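Local coordinates for GrpU microcompartment shell protein (Pectobacterium wasabiae, PDB 4OLP) that probably forms part of the shell of a glycyl-radical propanediol microcompartment and has a unique iron-sulfur cluster binding site, empty in this ligand-free form, at residues 20-32 and 54-66. Numbering follows the deposited sequence.
Sequences RMPSESRNRLEMV and ASKSAHVAVSEIF
This is a contact at the border of the sheet: residues 20-32, a loop and a short, weakly bonded helix, pack along strand 60-65, an outermost strand of the four-stranded antiparallel sheet. The two run in opposite directions, Met21 beside Ile65 and Val32 beside His59. One backbone bond ties the end near Arg20. Phe66 N donates to Arg20 O over 3.1 Å. The Phe66 ring passes Arg20 O and reaches Pro22, whose CG lies 3.6 Å from Phe66 CZ. The Arg20 chain bends at chi2 (-123°), and Phe66 O sits over one face of its guanidinium. Arg20 NH2 forms a salt bridge with Glu64 of a third subunit.

In the middle, Ser63 points at the helical segment. Its OG packs against both Met21 CB, at 3.4 Å, and Ser25 CB, at 3.6 Å. That hydroxyl donates to Glu64 O, so it is bonded within its own strand. Arg28 bends at chi2 and chi3 and reaches the strand. Its NH2 gives a hydrogen bond to Val62 O over 2.9 Å. The bond is bent, with an N-H...O angle of 135°, and Val62 O lies 28° out of the guanidinium plane. Arg28 NE pairs with Glu12 of a second subunit, so this side chain links the strand to the subunit interface. At the far end Val32 CG1 meets Ala61 CB at 4.1 Å.

Strand 60-65 bonds through its backbone to strand 74-80, Ala61 with Phe79 and Ser63 with Ala77. Helix 44-56 leads into strand 60-65 through the turn at Ser57-His59. Residues 20-32 thus lie along strand 60-65, with Leu29 reaching Phe79 of strand 74-80.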
ATOM      1  N   ARG B  20      11.863  14.284   2.368  1.00 80.58           N
ATOM      2  CA  ARG B  20      10.942  13.481   1.607  1.00 83.83           C
ATOM      3  C   ARG B  20      11.165  13.511   0.099  1.00 81.62           C
ATOM      4  O   ARG B  20      10.295  13.058  -0.661  1.00 81.13           O
ATOM      5  CB  ARG B  20       9.523  13.914   1.881  1.00 90.90           C
ATOM      6  CG  ARG B  20       8.884  13.309   3.116  1.00107.51           C
ATOM      7  CD  ARG B  20       7.661  12.642   2.513  1.00122.73           C
ATOM      8  NE  ARG B  20       6.538  12.248   3.353  1.00137.38           N
ATOM      9  CZ  ARG B  20       5.284  12.153   2.896  1.00139.47           C
ATOM     10  NH1 ARG B  20       4.986  12.469   1.635  1.00132.53           N
ATOM     11  NH2 ARG B  20       4.304  11.761   3.701  1.00144.44           N
ATOM     12  N   MET B  21      12.312  14.029  -0.338  1.00 76.82           N
ATOM     13  CA  MET B  21      12.684  13.950  -1.741  1.00 79.46           C
ATOM     14  C   MET B  21      13.980  13.154  -1.946  1.00 84.23           C
ATOM     15  O   MET B  21      14.727  12.930  -1.003  1.00 84.24           O
ATOM     16  CB  MET B  21      12.760  15.312  -2.399  1.00 80.62           C
ATOM     17  CG  MET B  21      13.458  16.392  -1.622  1.00 87.56           C
ATOM     18  SD  MET B  21      12.828  17.999  -2.191  1.00 83.90           S
ATOM     19  CE  MET B  21      14.134  18.405  -3.339  1.00 84.76           C
ATOM     20  N   PRO B  22      14.215  12.685  -3.187  1.00 82.80           N
ATOM     21  CA  PRO B  22      15.448  12.006  -3.549  1.00 78.51           C
ATOM     22  C   PRO B  22      16.704  12.839  -3.291  1.00 83.35           C
ATOM     23  O   PRO B  22      16.691  14.069  -3.474  1.00 81.15           O
ATOM     24  CB  PRO B  22      15.284  11.758  -5.049  1.00 78.07           C
ATOM     25  CG  PRO B  22      13.832  11.843  -5.324  1.00 77.71           C
ATOM     26  CD  PRO B  22      13.272  12.783  -4.323  1.00 81.97           C
ATOM     27  N   SER B  23      17.791  12.167  -2.909  1.00 91.16           N
ATOM     28  CA  SER B  23      19.033  12.864  -2.585  1.00101.14           C
ATOM     29  C   SER B  23      19.477  13.740  -3.768  1.00 99.68           C
ATOM     30  O   SER B  23      19.912  14.873  -3.581  1.00102.42           O
ATOM     31  CB  SER B  23      20.128  11.872  -2.190  1.00106.25           C
ATOM     32  OG  SER B  23      20.504  11.076  -3.290  1.00113.68           O
ATOM     33  N   GLU B  24      19.288  13.226  -4.980  1.00 98.92           N
ATOM     34  CA  GLU B  24      19.673  13.926  -6.211  1.00103.22           C
ATOM     35  C   GLU B  24      18.969  15.279  -6.373  1.00 99.34           C
ATOM     36  O   GLU B  24      19.589  16.270  -6.745  1.00 99.03           O
ATOM     37  CB  GLU B  24      19.352  13.065  -7.437  1.00106.74           C
ATOM     38  CG  GLU B  24      20.190  11.789  -7.610  1.00109.02           C
ATOM     39  CD  GLU B  24      19.857  10.630  -6.671  1.00115.94           C
ATOM     40  OE1 GLU B  24      20.686   9.672  -6.522  1.00125.81           O
ATOM     41  OE2 GLU B  24      18.758  10.661  -6.092  1.00102.58           O
ATOM     42  N   SER B  25      17.669  15.310  -6.084  1.00 94.43           N
ATOM     43  CA  SER B  25      16.886  16.544  -6.170  1.00 92.26           C
ATOM     44  C   SER B  25      17.302  17.554  -5.107  1.00 88.77           C
ATOM     45  O   SER B  25      17.230  18.752  -5.340  1.00 95.80           O
ATOM     46  CB  SER B  25      15.370  16.251  -6.080  1.00 95.18           C
ATOM     47  OG  SER B  25      15.011  15.177  -6.928  1.00100.77           O
ATOM     48  N   ARG B  26      17.699  17.086  -3.934  1.00 86.34           N
ATOM     49  CA  ARG B  26      18.057  18.041  -2.842  1.00 86.85           C
ATOM     50  C   ARG B  26      18.909  19.289  -3.159  1.00 86.26           C
ATOM     51  O   ARG B  26      18.648  20.376  -2.608  1.00 85.57           O
ATOM     52  CB  ARG B  26      18.710  17.300  -1.692  1.00 86.55           C
ATOM     53  CG  ARG B  26      17.693  16.630  -0.819  1.00 89.19           C
ATOM     54  CD  ARG B  26      18.348  15.620   0.064  1.00 90.76           C
ATOM     55  NE  ARG B  26      17.334  14.731   0.566  1.00 90.67           N
ATOM     56  CZ  ARG B  26      17.569  13.501   0.984  1.00 85.68           C
ATOM     57  NH1 ARG B  26      18.807  13.016   0.960  1.00 86.45           N
ATOM     58  NH2 ARG B  26      16.552  12.755   1.407  1.00 78.32           N
ATOM     59  N   ASN B  27      19.936  19.140  -3.990  1.00 86.11           N
ATOM     60  CA  ASN B  27      20.787  20.285  -4.372  1.00 84.89           C
ATOM     61  C   ASN B  27      20.018  21.329  -5.161  1.00 86.33           C
ATOM     62  O   ASN B  27      20.308  22.526  -5.085  1.00 81.16           O
ATOM     63  CB  ASN B  27      21.980  19.836  -5.237  1.00 91.02           C
ATOM     64  CG  ASN B  27      23.164  19.288  -4.431  1.00 94.56           C
ATOM     65  OD1 ASN B  27      23.257  19.434  -3.212  1.00 93.16           O
ATOM     66  ND2 ASN B  27      24.089  18.654  -5.137  1.00101.17           N
ATOM     67  N   ARG B  28      19.055  20.896  -5.964  1.00 92.09           N
ATOM     68  CA  ARG B  28      18.346  21.857  -6.811  1.00 97.59           C
ATOM     69  C   ARG B  28      17.669  23.025  -6.043  1.00 94.03           C
ATOM     70  O   ARG B  28      17.323  24.063  -6.638  1.00 93.80           O
ATOM     71  CB  ARG B  28      17.345  21.116  -7.716  1.00109.09           C
ATOM     72  CG  ARG B  28      18.032  20.424  -8.901  1.00122.66           C
ATOM     73  CD  ARG B  28      17.740  18.936  -9.011  1.00136.63           C
ATOM     74  NE  ARG B  28      16.351  18.674  -9.391  1.00143.93           N
ATOM     75  CZ  ARG B  28      15.866  17.478  -9.733  1.00148.43           C
ATOM     76  NH1 ARG B  28      16.651  16.406  -9.748  1.00149.23           N
ATOM     77  NH2 ARG B  28      14.582  17.351 -10.059  1.00152.65           N
ATOM     78  N   LEU B  29      17.477  22.855  -4.740  1.00 80.05           N
ATOM     79  CA  LEU B  29      16.866  23.899  -3.919  1.00 77.00           C
ATOM     80  C   LEU B  29      17.742  25.122  -3.665  1.00 78.18           C
ATOM     81  O   LEU B  29      17.234  26.240  -3.562  1.00 85.90           O
ATOM     82  CB  LEU B  29      16.371  23.304  -2.603  1.00 74.68           C
ATOM     83  CG  LEU B  29      14.886  22.919  -2.592  1.00 72.35           C
ATOM     84  CD1 LEU B  29      14.538  21.949  -3.716  1.00 76.20           C
ATOM     85  CD2 LEU B  29      14.484  22.361  -1.237  1.00 71.93           C
ATOM     86  N   GLU B  30      19.046  24.916  -3.567  1.00 76.43           N
ATOM     87  CA  GLU B  30      19.972  26.021  -3.421  1.00 77.89           C
ATOM     88  C   GLU B  30      20.342  26.666  -4.743  1.00 78.55           C
ATOM     89  O   GLU B  30      21.075  27.642  -4.764  1.00 83.40           O
ATOM     90  CB  GLU B  30      21.229  25.578  -2.690  1.00 82.12           C
ATOM     91  CG  GLU B  30      21.018  25.364  -1.212  1.00 87.91           C
ATOM     92  CD  GLU B  30      20.256  24.094  -0.910  1.00 96.63           C
ATOM     93  OE1 GLU B  30      20.313  23.104  -1.686  1.00104.70           O
ATOM     94  OE2 GLU B  30      19.598  24.080   0.141  1.00105.41           O
ATOM     95  N   MET B  31      19.852  26.132  -5.851  1.00 80.33           N
ATOM     96  CA  MET B  31      20.153  26.714  -7.130  1.00 81.09           C
ATOM     97  C   MET B  31      19.011  27.632  -7.513  1.00 76.97           C
ATOM     98  O   MET B  31      19.060  28.246  -8.563  1.00 86.99           O
ATOM     99  CB  MET B  31      20.370  25.620  -8.190  1.00 88.75           C
ATOM    100  CG  MET B  31      21.527  24.665  -7.872  1.00101.18           C
ATOM    101  SD  MET B  31      21.644  23.142  -8.849  1.00111.22           S
ATOM    102  CE  MET B  31      22.173  23.800 -10.435  1.00116.62           C
ATOM    103  N   VAL B  32      17.997  27.762  -6.663  1.00 73.91           N
ATOM    104  CA  VAL B  32      16.787  28.539  -7.031  1.00 69.02           C
ATOM    105  C   VAL B  32      16.209  29.325  -5.848  1.00 66.25           C
ATOM    106  O   VAL B  32      16.239  28.851  -4.701  1.00 67.47           O
ATOM    107  CB  VAL B  32      15.719  27.633  -7.644  1.00 64.57           C
ATOM    108  CG1 VAL B  32      14.852  26.986  -6.570  1.00 64.98           C
ATOM    109  CG2 VAL B  32      14.869  28.388  -8.618  1.00 73.37           C
ATOM    110  N   ALA B  54       8.203  22.126 -15.981  1.00 92.43           N
ATOM    111  CA  ALA B  54       8.844  22.943 -14.968  1.00 93.74           C
ATOM    112  C   ALA B  54      10.358  22.899 -15.028  1.00 99.40           C
ATOM    113  O   ALA B  54      11.024  23.906 -14.755  1.00100.91           O
ATOM    114  CB  ALA B  54       8.408  22.492 -13.596  1.00 89.08           C
ATOM    115  N   SER B  55      10.907  21.733 -15.352  1.00 97.22           N
ATOM    116  CA  SER B  55      12.350  21.611 -15.440  1.00 96.30           C
ATOM    117  C   SER B  55      12.870  22.429 -16.615  1.00 94.26           C
ATOM    118  O   SER B  55      13.992  22.939 -16.564  1.00 97.81           O
ATOM    119  CB  SER B  55      12.758  20.156 -15.571  1.00 96.10           C
ATOM    120  OG  SER B  55      12.468  19.678 -16.859  1.00100.32           O
ATOM    121  N   LYS B  56      12.052  22.569 -17.657  1.00 90.06           N
ATOM    122  CA  LYS B  56      12.427  23.376 -18.818  1.00 94.73           C
ATOM    123  C   LYS B  56      12.280  24.856 -18.497  1.00 98.02           C
ATOM    124  O   LYS B  56      12.946  25.689 -19.102  1.00 98.91           O
ATOM    125  CB  LYS B  56      11.591  23.009 -20.050  1.00100.60           C
ATOM    126  CG  LYS B  56      11.924  21.644 -20.584  1.00109.38           C
ATOM    127  CD  LYS B  56      10.881  21.140 -21.560  1.00116.25           C
ATOM    128  CE  LYS B  56      11.357  19.871 -22.257  1.00115.04           C
ATOM    129  NZ  LYS B  56      10.232  19.099 -22.852  1.00115.59           N
ATOM    130  N   SER B  57      11.399  25.176 -17.555  1.00 98.93           N
ATOM    131  CA  SER B  57      11.186  26.560 -17.164  1.00103.03           C
ATOM    132  C   SER B  57      12.279  27.050 -16.224  1.00 97.89           C
ATOM    133  O   SER B  57      12.723  26.340 -15.329  1.00 90.49           O
ATOM    134  CB  SER B  57       9.818  26.763 -16.486  1.00104.88           C
ATOM    135  OG  SER B  57       8.716  26.375 -17.305  1.00104.14           O
ATOM    136  N   ALA B  58      12.669  28.306 -16.403  1.00 98.27           N
ATOM    137  CA  ALA B  58      13.640  28.904 -15.509  1.00102.86           C
ATOM    138  C   ALA B  58      12.855  29.236 -14.261  1.00 98.79           C
ATOM    139  O   ALA B  58      11.631  29.186 -14.290  1.00 99.87           O
ATOM    140  CB  ALA B  58      14.247  30.157 -16.107  1.00105.10           C
ATOM    141  N   HIS B  59      13.549  29.549 -13.170  1.00 87.73           N
ATOM    142  CA  HIS B  59      12.920  30.095 -11.981  1.00 82.60           C
ATOM    143  C   HIS B  59      12.085  29.088 -11.218  1.00 79.69           C
ATOM    144  O   HIS B  59      11.515  29.460 -10.210  1.00 79.67           O
ATOM    145  CB  HIS B  59      12.050  31.345 -12.294  1.00 84.08           C
ATOM    146  CG  HIS B  59      12.778  32.434 -13.032  1.00 88.01           C
ATOM    147  ND1 HIS B  59      12.181  33.193 -14.017  1.00 88.31           N
ATOM    148  CD2 HIS B  59      14.057  32.872 -12.949  1.00 93.09           C
ATOM    149  CE1 HIS B  59      13.056  34.053 -14.503  1.00 93.20           C
ATOM    150  NE2 HIS B  59      14.206  33.874 -13.878  1.00 98.24           N
ATOM    151  N   VAL B  60      11.962  27.842 -11.677  1.00 80.41           N
ATOM    152  CA  VAL B  60      11.399  26.818 -10.823  1.00 78.65           C
ATOM    153  C   VAL B  60      12.231  25.550 -10.921  1.00 78.63           C
ATOM    154  O   VAL B  60      12.908  25.241 -11.881  1.00 74.81           O
ATOM    155  CB  VAL B  60       9.895  26.465 -11.056  1.00 80.85           C
ATOM    156  CG1 VAL B  60       8.991  27.690 -10.957  1.00 76.93           C
ATOM    157  CG2 VAL B  60       9.696  25.792 -12.410  1.00 87.44           C
ATOM    158  N   ALA B  61      12.097  24.810  -9.864  1.00 82.75           N
ATOM    159  CA  ALA B  61      12.670  23.506  -9.688  1.00 77.94           C
ATOM    160  C   ALA B  61      11.513  22.576  -9.290  1.00 72.68           C
ATOM    161  O   ALA B  61      10.513  23.021  -8.727  1.00 71.01           O
ATOM    162  CB  ALA B  61      13.681  23.612  -8.589  1.00 73.98           C
ATOM    163  N   VAL B  62      11.612  21.309  -9.653  1.00 71.47           N
ATOM    164  CA  VAL B  62      10.545  20.359  -9.362  1.00 75.88           C
ATOM    165  C   VAL B  62      11.094  19.117  -8.717  1.00 80.53           C
ATOM    166  O   VAL B  62      12.256  18.730  -8.933  1.00 82.49           O
ATOM    167  CB  VAL B  62       9.758  19.907 -10.608  1.00 77.60           C
ATOM    168  CG1 VAL B  62       8.766  20.987 -10.996  1.00 83.48           C
ATOM    169  CG2 VAL B  62      10.692  19.561 -11.766  1.00 76.45           C
ATOM    170  N   SER B  63      10.235  18.469  -7.954  1.00 77.47           N
ATOM    171  CA  SER B  63      10.612  17.224  -7.356  1.00 81.77           C
ATOM    172  C   SER B  63       9.376  16.472  -6.941  1.00 83.39           C
ATOM    173  O   SER B  63       8.319  17.057  -6.707  1.00 80.44           O
ATOM    174  CB  SER B  63      11.539  17.454  -6.175  1.00 79.32           C
ATOM    175  OG  SER B  63      11.799  16.232  -5.521  1.00 88.55           O
ATOM    176  N   GLU B  64       9.528  15.156  -6.916  1.00 83.24           N
ATOM    177  CA  GLU B  64       8.543  14.280  -6.370  1.00 84.56           C
ATOM    178  C   GLU B  64       8.675  14.408  -4.890  1.00 84.79           C
ATOM    179  O   GLU B  64       9.778  14.575  -4.386  1.00 81.83           O
ATOM    180  CB  GLU B  64       8.955  12.825  -6.648  1.00 95.87           C
ATOM    181  CG  GLU B  64       9.355  12.478  -8.088  1.00106.27           C
ATOM    182  CD  GLU B  64      10.843  12.165  -8.209  1.00113.32           C
ATOM    183  OE1 GLU B  64      11.643  13.133  -8.143  1.00119.71           O
ATOM    184  OE2 GLU B  64      11.198  10.974  -8.388  1.00105.39           O
ATOM    185  N   ILE B  65       7.556  14.255  -4.197  1.00 91.80           N
ATOM    186  CA  ILE B  65       7.535  14.099  -2.749  1.00 87.80           C
ATOM    187  C   ILE B  65       6.895  12.747  -2.465  1.00 90.98           C
ATOM    188  O   ILE B  65       5.835  12.429  -3.039  1.00 88.35           O
ATOM    189  CB  ILE B  65       6.704  15.228  -2.105  1.00 91.98           C
ATOM    190  CG1 ILE B  65       7.290  16.607  -2.452  1.00 96.37           C
ATOM    191  CG2 ILE B  65       6.614  15.075  -0.600  1.00 92.43           C
ATOM    192  CD1 ILE B  65       8.730  16.825  -2.022  1.00 95.68           C
ATOM    193  N   PHE B  66       7.529  11.968  -1.581  1.00100.73           N
ATOM    194  CA  PHE B  66       7.121  10.575  -1.287  1.00109.65           C
ATOM    195  C   PHE B  66       5.980  10.405  -0.254  1.00114.22           C
ATOM    196  O   PHE B  66       6.146   9.916   0.883  1.00105.37           O
ATOM    197  CB  PHE B  66       8.348   9.783  -0.845  1.00109.62           C
ATOM    198  CG  PHE B  66       9.424   9.714  -1.879  1.00112.87           C
ATOM    199  CD1 PHE B  66       9.137   9.281  -3.175  1.00117.12           C
ATOM    200  CD2 PHE B  66      10.727  10.068  -1.562  1.00114.30           C
ATOM    201  CE1 PHE B  66      10.130   9.212  -4.137  1.00119.64           C
ATOM    202  CE2 PHE B  66      11.722  10.001  -2.521  1.00119.92           C
ATOM    203  CZ  PHE B  66      11.425   9.568  -3.807  1.00122.61           C
TER